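Local coordinates for tapirin (Caldicellulosiruptor kristjanssonii, PDB 6N2B), which probably binds cellulose through a calcium-bearing beta-helical C-terminal domain and so helps an extremely thermophilic bacterium adhere to plant biomass, at residues A[199-203]-A[411-417]; A[308-314]-A[327-333]; A[341-347]-A[362-368]. One frame throughout, in Å; residues are numbered along the deposited sequence.

Interaction 1: residues A[199-203]-A[411-417]; sequences SSWND and DIKNFDF
A turn and the tail of a short helix meet here without strand pairing. S200 to D203 form a type I beta turn, closed by a weak D203 N to S200 O bond of 3.5 Å; residues 411-413 are helical, and F415 N bonds I412 O at 3.1 Å. The nearest CA atoms, of N202 and F417, lie 7.8 Å apart. W201, with chi1 p and chi2 -104°, thrusts its indole into the hollow of the 411-417 bend. I412 CG1 covers one face, 3.5 Å from the centroid of the six-membered ring, a CH-pi contact. The edge of W201 points at the face of F415 (chi1 t), a T-shaped pair with centroids 5.6 Å apart and planes at 85°, while W201 CZ3 reaches F417 CZ at 3.9 Å. N202 CB sits over the F415 ring, 3.8 Å from CZ. W201 and I412 also rest on I249 of strand 240-250. Aromatic packing thus lays the turn that precedes strand 207-211 and the segment following the coils against the flank of the beta-helix.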
loop_
_atom_site.group_PDB
_atom_site.type_symbol
_atom_site.label_atom_id
_atom_site.label_comp_id
_atom_site.label_asym_id
_atom_site.label_seq_id
_atom_site.Cartn_x
_atom_site.Cartn_y
_atom_site.Cartn_z
ATOM N N SER A 199 -17.591 0.974 -0.562
ATOM C CA SER A 199 -16.322 1.684 -0.781
ATOM C C SER A 199 -15.769 1.426 -2.193
ATOM O O SER A 199 -15.906 0.326 -2.748
ATOM C CB SER A 199 -15.265 1.292 0.270
ATOM O OG SER A 199 -14.330 0.336 -0.227
ATOM N N SER A 200 -15.118 2.443 -2.754
ATOM C CA SER A 200 -14.746 2.464 -4.160
ATOM C C SER A 200 -13.260 2.783 -4.271
ATOM O O SER A 200 -12.761 3.647 -3.547
ATOM C CB SER A 200 -15.601 3.511 -4.895
ATOM O OG SER A 200 -15.712 3.220 -6.272
ATOM N N TRP A 201 -12.544 2.092 -5.170
ATOM C CA TRP A 201 -11.120 2.393 -5.341
ATOM C C TRP A 201 -10.862 3.695 -6.096
ATOM O O TRP A 201 -9.732 4.193 -6.055
ATOM C CB TRP A 201 -10.364 1.241 -6.040
ATOM C CG TRP A 201 -10.826 0.895 -7.419
ATOM C CD1 TRP A 201 -11.586 -0.179 -7.776
ATOM C CD2 TRP A 201 -10.559 1.619 -8.634
ATOM N NE1 TRP A 201 -11.819 -0.166 -9.132
ATOM C CE2 TRP A 201 -11.201 0.930 -9.680
ATOM C CE3 TRP A 201 -9.851 2.791 -8.935
ATOM C CZ2 TRP A 201 -11.157 1.372 -11.003
ATOM C CZ3 TRP A 201 -9.813 3.227 -10.245
ATOM C CH2 TRP A 201 -10.458 2.515 -11.265
ATOM N N ASN A 202 -11.850 4.274 -6.772
ATOM C CA ASN A 202 -11.596 5.531 -7.459
ATOM C C ASN A 202 -12.083 6.753 -6.676
ATOM O O ASN A 202 -12.050 7.867 -7.205
ATOM C CB ASN A 202 -12.176 5.500 -8.881
ATOM C CG ASN A 202 -13.695 5.500 -8.925
ATOM O OD1 ASN A 202 -14.376 5.726 -7.926
ATOM N ND2 ASN A 202 -14.232 5.265 -10.115
ATOM N N ASP A 203 -12.470 6.575 -5.416
ATOM C CA ASP A 203 -12.970 7.647 -4.562
ATOM C C ASP A 203 -11.847 8.172 -3.679
ATOM O O ASP A 203 -11.302 7.425 -2.864
ATOM C CB ASP A 203 -14.112 7.129 -3.693
ATOM C CG ASP A 203 -14.764 8.210 -2.874
ATOM O OD1 ASP A 203 -14.611 9.406 -3.212
ATOM O OD2 ASP A 203 -15.442 7.846 -1.885
ATOM N N ASP A 411 -9.445 -1.078 -16.051
ATOM C CA ASP A 411 -10.137 0.013 -15.369
ATOM C C ASP A 411 -9.171 0.929 -14.628
ATOM O O ASP A 411 -9.265 2.159 -14.715
ATOM C CB ASP A 411 -11.152 -0.555 -14.378
ATOM C CG ASP A 411 -12.345 -1.172 -15.051
ATOM O OD1 ASP A 411 -12.519 -0.985 -16.281
ATOM O OD2 ASP A 411 -13.109 -1.851 -14.336
ATOM N N ILE A 412 -8.247 0.343 -13.876
ATOM C CA ILE A 412 -7.331 1.139 -13.066
ATOM C C ILE A 412 -6.226 1.728 -13.928
ATOM O O ILE A 412 -5.903 2.918 -13.819
ATOM C CB ILE A 412 -6.773 0.286 -11.912
ATOM C CG1 ILE A 412 -7.918 -0.041 -10.937
ATOM C CG2 ILE A 412 -5.600 0.997 -11.246
ATOM C CD1 ILE A 412 -7.524 -0.874 -9.761
ATOM N N LYS A 413 -5.642 0.911 -14.809
ATOM C CA LYS A 413 -4.676 1.422 -15.776
ATOM C C LYS A 413 -5.235 2.616 -16.546
ATOM O O LYS A 413 -4.492 3.537 -16.906
ATOM C CB LYS A 413 -4.284 0.299 -16.737
ATOM C CG LYS A 413 -2.875 0.385 -17.309
ATOM C CD LYS A 413 -2.762 -0.458 -18.570
ATOM C CE LYS A 413 -2.391 -1.921 -18.267
ATOM N NZ LYS A 413 -0.915 -2.143 -18.154
ATOM N N ASN A 414 -6.541 2.625 -16.789
ATOM C CA ASN A 414 -7.164 3.630 -17.632
ATOM C C ASN A 414 -7.677 4.825 -16.854
ATOM O O ASN A 414 -8.155 5.781 -17.472
ATOM C CB ASN A 414 -8.324 3.015 -18.427
ATOM C CG ASN A 414 -7.847 2.167 -19.605
ATOM O OD1 ASN A 414 -6.754 2.378 -20.136
ATOM N ND2 ASN A 414 -8.674 1.208 -20.020
ATOM N N PHE A 415 -7.595 4.804 -15.528
ATOM C CA PHE A 415 -8.117 5.899 -14.718
ATOM C C PHE A 415 -7.020 6.933 -14.491
ATOM O O PHE A 415 -5.941 6.599 -13.976
ATOM C CB PHE A 415 -8.657 5.379 -13.389
ATOM C CG PHE A 415 -9.508 6.364 -12.665
ATOM C CD1 PHE A 415 -10.855 6.483 -12.955
ATOM C CD2 PHE A 415 -8.962 7.185 -11.695
ATOM C CE1 PHE A 415 -11.643 7.396 -12.281
ATOM C CE2 PHE A 415 -9.746 8.102 -11.022
ATOM C CZ PHE A 415 -11.087 8.207 -11.315
ATOM N N ASP A 416 -7.292 8.185 -14.889
ATOM C CA ASP A 416 -6.337 9.287 -14.742
ATOM C C ASP A 416 -6.630 10.004 -13.420
ATOM O O ASP A 416 -7.339 11.010 -13.358
ATOM C CB ASP A 416 -6.418 10.216 -15.949
ATOM C CG ASP A 416 -5.430 11.375 -15.879
ATOM O OD1 ASP A 416 -4.677 11.477 -14.884
ATOM O OD2 ASP A 416 -5.411 12.187 -16.832
ATOM N N PHE A 417 -6.056 9.454 -12.341
ATOM C CA PHE A 417 -6.306 9.960 -10.993
ATOM C C PHE A 417 -6.066 11.458 -10.913
ATOM O O PHE A 417 -6.845 12.188 -10.291
ATOM C CB PHE A 417 -5.415 9.234 -9.977
ATOM C CG PHE A 417 -5.931 7.881 -9.562
ATOM C CD1 PHE A 417 -5.580 6.736 -10.276
ATOM C CD2 PHE A 417 -6.759 7.745 -8.454
ATOM C CE1 PHE A 417 -6.049 5.488 -9.903
ATOM C CE2 PHE A 417 -7.235 6.490 -8.073
ATOM C CZ PHE A 417 -6.877 5.366 -8.798
#

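Interaction 2: residues A[308-314]-A[327-333]; sequences YYKANEI and NFEIGSI
As successive beta-helix coils, strands 308-311 and 327-330 stack in parallel, axes 4.7 Å apart and inclined by 16°. Y308 to A311 pair in order with N327 to I330. Their ladder runs Y309 N to N327 O (2.7 Å), E329 N to Y309 O (2.8 Å), A311 N to E329 O (3.1 Å), G331 N to A311 O (2.9 Å). Y308, K310 and N312 bond by backbone to N287, L289 and A291 of strand 287-291, one coil back. At the corner a beta bulge shifts the register, pairing E313 with I333; N312 O accepts I333 N at 3.0 Å and, weakly, S332 N at 2.9 Å, before I314 N bonds I333 O at 3.1 Å. Y309 OH is satisfied by N287, N327 OD1 by R346 and E313 OE1 by Y315; K310 NZ and E329 OE1 form a long, 3.7 Å salt bridge. Y309, A311, F328 and I330 share the buried face; past the corner, I314 CG2 packs against it, 4.0 Å from I330 CG1 and 4.2 Å from F328 CZ.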
loop_
_atom_site.group_PDB
_atom_site.type_symbol
_atom_site.label_atom_id
_atom_site.label_comp_id
_atom_site.label_asym_id
_atom_site.label_seq_id
_atom_site.Cartn_x
_atom_site.Cartn_y
_atom_site.Cartn_z
ATOM N N TYR A 308 5.926 -15.033 4.387
ATOM C CA TYR A 308 4.840 -15.864 3.894
ATOM C C TYR A 308 3.923 -14.959 3.089
ATOM O O TYR A 308 3.232 -14.103 3.653
ATOM C CB TYR A 308 4.107 -16.545 5.046
ATOM C CG TYR A 308 4.960 -17.600 5.696
ATOM C CD1 TYR A 308 5.939 -17.252 6.634
ATOM C CD2 TYR A 308 4.815 -18.947 5.353
ATOM C CE1 TYR A 308 6.744 -18.220 7.228
ATOM C CE2 TYR A 308 5.611 -19.928 5.938
ATOM C CZ TYR A 308 6.574 -19.560 6.873
ATOM O OH TYR A 308 7.365 -20.536 7.452
ATOM N N TYR A 309 3.927 -15.143 1.780
ATOM C CA TYR A 309 3.209 -14.291 0.849
ATOM C C TYR A 309 2.054 -15.075 0.244
ATOM O O TYR A 309 2.274 -16.072 -0.444
ATOM C CB TYR A 309 4.160 -13.813 -0.239
ATOM C CG TYR A 309 5.397 -13.133 0.285
ATOM C CD1 TYR A 309 5.400 -11.764 0.552
ATOM C CD2 TYR A 309 6.571 -13.843 0.496
ATOM C CE1 TYR A 309 6.537 -11.129 1.023
ATOM C CE2 TYR A 309 7.720 -13.213 0.973
ATOM C CZ TYR A 309 7.698 -11.855 1.231
ATOM O OH TYR A 309 8.834 -11.207 1.702
ATOM N N LYS A 310 0.834 -14.615 0.480
ATOM C CA LYS A 310 -0.362 -15.236 -0.064
ATOM C C LYS A 310 -1.088 -14.262 -0.984
ATOM O O LYS A 310 -1.348 -13.115 -0.609
ATOM C CB LYS A 310 -1.297 -15.694 1.062
ATOM C CG LYS A 310 -0.633 -16.645 2.062
ATOM C CD LYS A 310 -1.584 -16.990 3.204
ATOM C CE LYS A 310 -0.849 -17.458 4.458
ATOM N NZ LYS A 310 -0.761 -18.944 4.585
ATOM N N ALA A 311 -1.415 -14.711 -2.184
ATOM C CA ALA A 311 -2.392 -14.031 -3.020
ATOM C C ALA A 311 -3.452 -15.040 -3.444
ATOM O O ALA A 311 -3.150 -16.212 -3.674
ATOM C CB ALA A 311 -1.746 -13.393 -4.256
ATOM N N ASN A 312 -4.698 -14.592 -3.532
ATOM C CA ASN A 312 -5.729 -15.475 -4.051
ATOM C C ASN A 312 -5.772 -15.447 -5.571
ATOM O O ASN A 312 -5.991 -16.483 -6.206
ATOM C CB ASN A 312 -7.087 -15.097 -3.478
ATOM C CG ASN A 312 -7.990 -16.290 -3.361
ATOM O OD1 ASN A 312 -7.682 -17.247 -2.639
ATOM N ND2 ASN A 312 -9.108 -16.262 -4.088
ATOM N N GLU A 313 -5.607 -14.265 -6.164
ATOM C CA GLU A 313 -5.423 -14.101 -7.597
ATOM C C GLU A 313 -4.151 -13.304 -7.781
ATOM O O GLU A 313 -3.879 -12.389 -6.995
ATOM C CB GLU A 313 -6.595 -13.377 -8.256
ATOM C CG GLU A 313 -7.930 -13.684 -7.616
ATOM C CD GLU A 313 -9.127 -13.092 -8.365
ATOM O OE1 GLU A 313 -8.936 -12.476 -9.445
ATOM O OE2 GLU A 313 -10.269 -13.251 -7.863
ATOM N N ILE A 314 -3.359 -13.665 -8.794
ATOM C CA ILE A 314 -2.130 -12.943 -9.129
ATOM C C ILE A 314 -2.040 -12.859 -10.644
ATOM O O ILE A 314 -2.127 -13.877 -11.332
ATOM C CB ILE A 314 -0.869 -13.604 -8.520
ATOM C CG1 ILE A 314 0.419 -13.076 -9.160
ATOM C CG2 ILE A 314 -0.909 -15.105 -8.656
ATOM C CD1 ILE A 314 0.723 -11.630 -8.845
ATOM N N ASN A 327 8.208 -17.678 0.775
ATOM C CA ASN A 327 7.086 -18.598 0.637
ATOM C C ASN A 327 5.951 -17.872 -0.053
ATOM O O ASN A 327 5.462 -16.862 0.463
ATOM C CB ASN A 327 6.595 -19.090 1.993
ATOM C CG ASN A 327 7.324 -20.299 2.465
ATOM O OD1 ASN A 327 6.790 -21.405 2.426
ATOM N ND2 ASN A 327 8.558 -20.105 2.925
ATOM N N PHE A 328 5.502 -18.400 -1.185
ATOM C CA PHE A 328 4.439 -17.762 -1.946
ATOM C C PHE A 328 3.364 -18.787 -2.269
ATOM O O PHE A 328 3.657 -19.801 -2.907
ATOM C CB PHE A 328 4.998 -17.142 -3.222
ATOM C CG PHE A 328 3.958 -16.505 -4.070
ATOM C CD1 PHE A 328 2.909 -15.816 -3.490
ATOM C CD2 PHE A 328 4.021 -16.601 -5.454
ATOM C CE1 PHE A 328 1.941 -15.235 -4.276
ATOM C CE2 PHE A 328 3.060 -16.014 -6.247
ATOM C CZ PHE A 328 2.023 -15.324 -5.665
ATOM N N GLU A 329 2.122 -18.518 -1.852
ATOM C CA GLU A 329 0.987 -19.402 -2.109
ATOM C C GLU A 329 -0.052 -18.715 -2.984
ATOM O O GLU A 329 -0.441 -17.576 -2.711
ATOM C CB GLU A 329 0.309 -19.838 -0.815
ATOM C CG GLU A 329 1.224 -20.362 0.264
ATOM C CD GLU A 329 0.435 -21.075 1.348
ATOM O OE1 GLU A 329 -0.797 -20.825 1.452
ATOM O OE2 GLU A 329 1.043 -21.895 2.075
ATOM N N ILE A 330 -0.533 -19.424 -4.003
ATOM C CA ILE A 330 -1.607 -18.947 -4.859
ATOM C C ILE A 330 -2.883 -19.692 -4.493
ATOM O O ILE A 330 -2.962 -20.918 -4.648
ATOM C CB ILE A 330 -1.266 -19.135 -6.340
ATOM C CG1 ILE A 330 0.048 -18.423 -6.665
ATOM C CG2 ILE A 330 -2.406 -18.617 -7.213
ATOM C CD1 ILE A 330 0.574 -18.752 -8.024
ATOM N N GLY A 331 -3.893 -18.951 -4.030
ATOM C CA GLY A 331 -5.074 -19.583 -3.469
ATOM C C GLY A 331 -6.113 -19.994 -4.487
ATOM O O GLY A 331 -6.850 -20.959 -4.261
ATOM N N SER A 332 -6.180 -19.298 -5.621
ATOM C CA SER A 332 -7.228 -19.593 -6.587
ATOM C C SER A 332 -6.773 -19.529 -8.050
ATOM O O SER A 332 -7.081 -20.447 -8.819
ATOM C CB SER A 332 -8.410 -18.660 -6.349
ATOM O OG SER A 332 -9.468 -18.960 -7.232
ATOM N N ILE A 333 -6.061 -18.481 -8.475
ATOM C CA ILE A 333 -5.678 -18.379 -9.889
ATOM C C ILE A 333 -4.422 -17.529 -10.049
ATOM O O ILE A 333 -4.179 -16.588 -9.288
ATOM C CB ILE A 333 -6.846 -17.829 -10.746
ATOM C CG1 ILE A 333 -6.568 -18.030 -12.230
ATOM C CG2 ILE A 333 -7.079 -16.379 -10.446
ATOM C CD1 ILE A 333 -7.785 -17.781 -13.105
#

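Interaction 3: residues A[341-347]-A[362-368]; sequences VTDNGRT and VRNNGRV
Backbone hydrogen bonds lead here: T347 N to R367 O at 3.1 Å, then R367 N to G345 O and N344 N to N364 O, each 3.3 Å. They join two stacked corners of adjacent beta-helix coils, type I' beta turns T342-G345 and R363-G366, closed by G345 N to T342 O (2.9 Å) and G366 N to R363 O (2.6 Å). Positive phi values at D343, N344, N364 and N365 shape both turns. Weak bonds are R363 N to V341 O (3.0 Å) and, between side chains, N364 ND2 to D343 OD1 (3.3 Å). At G366 a CB would clash with V341 O. Outside, R346 (chi1 t) and R367 (chi1 m) crowd like charges, R346 NH1 3.3 Å from R367 NH2, the latter over one face of the R346 guanidinium; R346 NE bonds N327 of the preceding coil, and R363 NE pairs with E361. V341/V362 and T347/V368, parallel bridges in the two sheets that meet at the corner, point inward, V341 CG2 3.9 Å from V368 CG2.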
loop_
_atom_site.group_PDB
_atom_site.type_symbol
_atom_site.label_atom_id
_atom_site.label_comp_id
_atom_site.label_asym_id
_atom_site.label_seq_id
_atom_site.Cartn_x
_atom_site.Cartn_y
_atom_site.Cartn_z
ATOM N N VAL A 341 11.492 -19.748 -9.161
ATOM C CA VAL A 341 11.791 -20.035 -7.767
ATOM C C VAL A 341 13.263 -20.420 -7.693
ATOM O O VAL A 341 13.711 -21.319 -8.411
ATOM C CB VAL A 341 10.875 -21.139 -7.216
ATOM C CG1 VAL A 341 11.019 -21.265 -5.707
ATOM C CG2 VAL A 341 9.444 -20.833 -7.585
ATOM N N THR A 342 14.023 -19.720 -6.858
ATOM C CA THR A 342 15.461 -19.924 -6.746
ATOM C C THR A 342 15.849 -19.783 -5.288
ATOM O O THR A 342 15.065 -19.318 -4.459
ATOM C CB THR A 342 16.254 -18.897 -7.573
ATOM O OG1 THR A 342 15.533 -18.572 -8.763
ATOM C CG2 THR A 342 17.645 -19.421 -7.954
ATOM N N ASP A 343 17.079 -20.182 -4.988
ATOM C CA ASP A 343 17.744 -19.819 -3.743
ATOM C C ASP A 343 16.853 -20.105 -2.536
ATOM O O ASP A 343 16.687 -19.278 -1.640
ATOM C CB ASP A 343 18.193 -18.350 -3.782
ATOM C CG ASP A 343 18.970 -17.992 -5.065
ATOM O OD1 ASP A 343 20.024 -18.607 -5.370
ATOM O OD2 ASP A 343 18.513 -17.089 -5.788
ATOM N N ASN A 344 16.258 -21.297 -2.541
ATOM C CA ASN A 344 15.476 -21.864 -1.444
ATOM C C ASN A 344 14.090 -21.269 -1.306
ATOM O O ASN A 344 13.473 -21.405 -0.250
ATOM C CB ASN A 344 16.192 -21.739 -0.103
ATOM C CG ASN A 344 17.353 -22.670 0.000
ATOM O OD1 ASN A 344 18.507 -22.244 -0.010
ATOM N ND2 ASN A 344 17.063 -23.964 0.092
ATOM N N GLY A 345 13.568 -20.630 -2.339
ATOM C CA GLY A 345 12.183 -20.222 -2.325
ATOM C C GLY A 345 11.239 -21.415 -2.330
ATOM O O GLY A 345 11.638 -22.582 -2.382
ATOM N N ARG A 346 9.945 -21.096 -2.260
ATOM C CA ARG A 346 8.881 -22.091 -2.375
ATOM C C ARG A 346 7.608 -21.425 -2.870
ATOM O O ARG A 346 7.186 -20.403 -2.324
ATOM C CB ARG A 346 8.601 -22.798 -1.043
ATOM C CG ARG A 346 7.388 -23.704 -1.142
ATOM C CD ARG A 346 7.366 -24.779 -0.076
ATOM N NE ARG A 346 7.311 -24.236 1.275
ATOM C CZ ARG A 346 6.930 -24.931 2.345
ATOM N NH1 ARG A 346 6.568 -26.209 2.223
ATOM N NH2 ARG A 346 6.914 -24.345 3.540
ATOM N N THR A 347 6.996 -22.006 -3.894
ATOM C CA THR A 347 5.708 -21.550 -4.388
ATOM C C THR A 347 4.759 -22.729 -4.380
ATOM O O THR A 347 5.035 -23.742 -5.028
ATOM C CB THR A 347 5.810 -20.971 -5.791
ATOM O OG1 THR A 347 6.764 -19.908 -5.791
ATOM C CG2 THR A 347 4.467 -20.439 -6.226
ATOM N N VAL A 362 12.772 -23.195 -12.235
ATOM C CA VAL A 362 13.077 -23.578 -10.859
ATOM C C VAL A 362 14.561 -23.916 -10.790
ATOM O O VAL A 362 15.114 -24.502 -11.728
ATOM C CB VAL A 362 12.213 -24.765 -10.380
ATOM C CG1 VAL A 362 12.407 -25.020 -8.874
ATOM C CG2 VAL A 362 10.749 -24.524 -10.708
ATOM N N ARG A 363 15.206 -23.557 -9.682
ATOM C CA ARG A 363 16.657 -23.458 -9.666
ATOM C C ARG A 363 17.128 -23.440 -8.220
ATOM O O ARG A 363 16.335 -23.208 -7.306
ATOM C CB ARG A 363 17.098 -22.194 -10.416
ATOM C CG ARG A 363 18.564 -22.068 -10.773
ATOM C CD ARG A 363 18.729 -21.166 -11.994
ATOM N NE ARG A 363 17.949 -21.634 -13.149
ATOM C CZ ARG A 363 18.362 -22.542 -14.042
ATOM N NH1 ARG A 363 19.567 -23.104 -13.939
ATOM N NH2 ARG A 363 17.563 -22.891 -15.052
ATOM N N ASN A 364 18.423 -23.720 -8.033
ATOM C CA ASN A 364 19.126 -23.588 -6.758
ATOM C C ASN A 364 18.254 -23.893 -5.543
ATOM O O ASN A 364 18.054 -23.019 -4.692
ATOM C CB ASN A 364 19.706 -22.177 -6.613
ATOM C CG ASN A 364 20.700 -21.829 -7.711
ATOM O OD1 ASN A 364 21.255 -22.712 -8.369
ATOM N ND2 ASN A 364 20.934 -20.531 -7.907
ATOM N N ASN A 365 17.717 -25.111 -5.468
ATOM C CA ASN A 365 16.906 -25.602 -4.350
ATOM C C ASN A 365 15.559 -24.909 -4.218
ATOM O O ASN A 365 14.897 -25.053 -3.183
ATOM C CB ASN A 365 17.645 -25.519 -3.009
ATOM C CG ASN A 365 18.722 -26.574 -2.882
ATOM O OD1 ASN A 365 19.891 -26.246 -2.675
ATOM N ND2 ASN A 365 18.339 -27.853 -3.027
ATOM N N GLY A 366 15.126 -24.169 -5.232
ATOM C CA GLY A 366 13.735 -23.770 -5.283
ATOM C C GLY A 366 12.826 -24.984 -5.309
ATOM O O GLY A 366 13.200 -26.061 -5.781
ATOM N N ARG A 367 11.622 -24.815 -4.770
ATOM C CA ARG A 367 10.625 -25.873 -4.745
ATOM C C ARG A 367 9.295 -25.317 -5.220
ATOM O O ARG A 367 8.911 -24.211 -4.840
ATOM C CB ARG A 367 10.481 -26.465 -3.334
ATOM C CG ARG A 367 11.807 -26.886 -2.713
ATOM C CD ARG A 367 11.649 -28.019 -1.697
ATOM N NE ARG A 367 10.628 -27.763 -0.674
ATOM C CZ ARG A 367 10.676 -26.786 0.237
ATOM N NH1 ARG A 367 11.694 -25.927 0.270
ATOM N NH2 ARG A 367 9.696 -26.660 1.123
ATOM N N VAL A 368 8.600 -26.068 -6.066
ATOM C CA VAL A 368 7.208 -25.777 -6.395
ATOM C C VAL A 368 6.381 -26.966 -5.948
ATOM O O VAL A 368 6.644 -28.099 -6.364
ATOM C CB VAL A 368 6.991 -25.514 -7.889
ATOM C CG1 VAL A 368 5.509 -25.721 -8.241
ATOM C CG2 VAL A 368 7.456 -24.134 -8.265
#

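How the interactions relate
Repeated coil stacking and packing against the outside of the coils call for different chemistry, as these contacts illustrate. Interactions 2 and 3 are steps in the same stack of coils and share one sheet, in which strands 327-330 and 346-349 are neighbours, joined by probable hydrogen bonds from F328 N to R346 O (2.9 Å) and R346 NE to N327 OD1 (3.1 Å). In both, backbone bonding dominates; interaction 2 runs along a strand and through a bulged corner, interaction 3 goes round paired turns. All three are partly buried, but interaction 1 has apolar and aromatic contacts in place of backbone bonding. Its centre lies about 24 Å from that of interaction 2 and 36 Å from that of interaction 3.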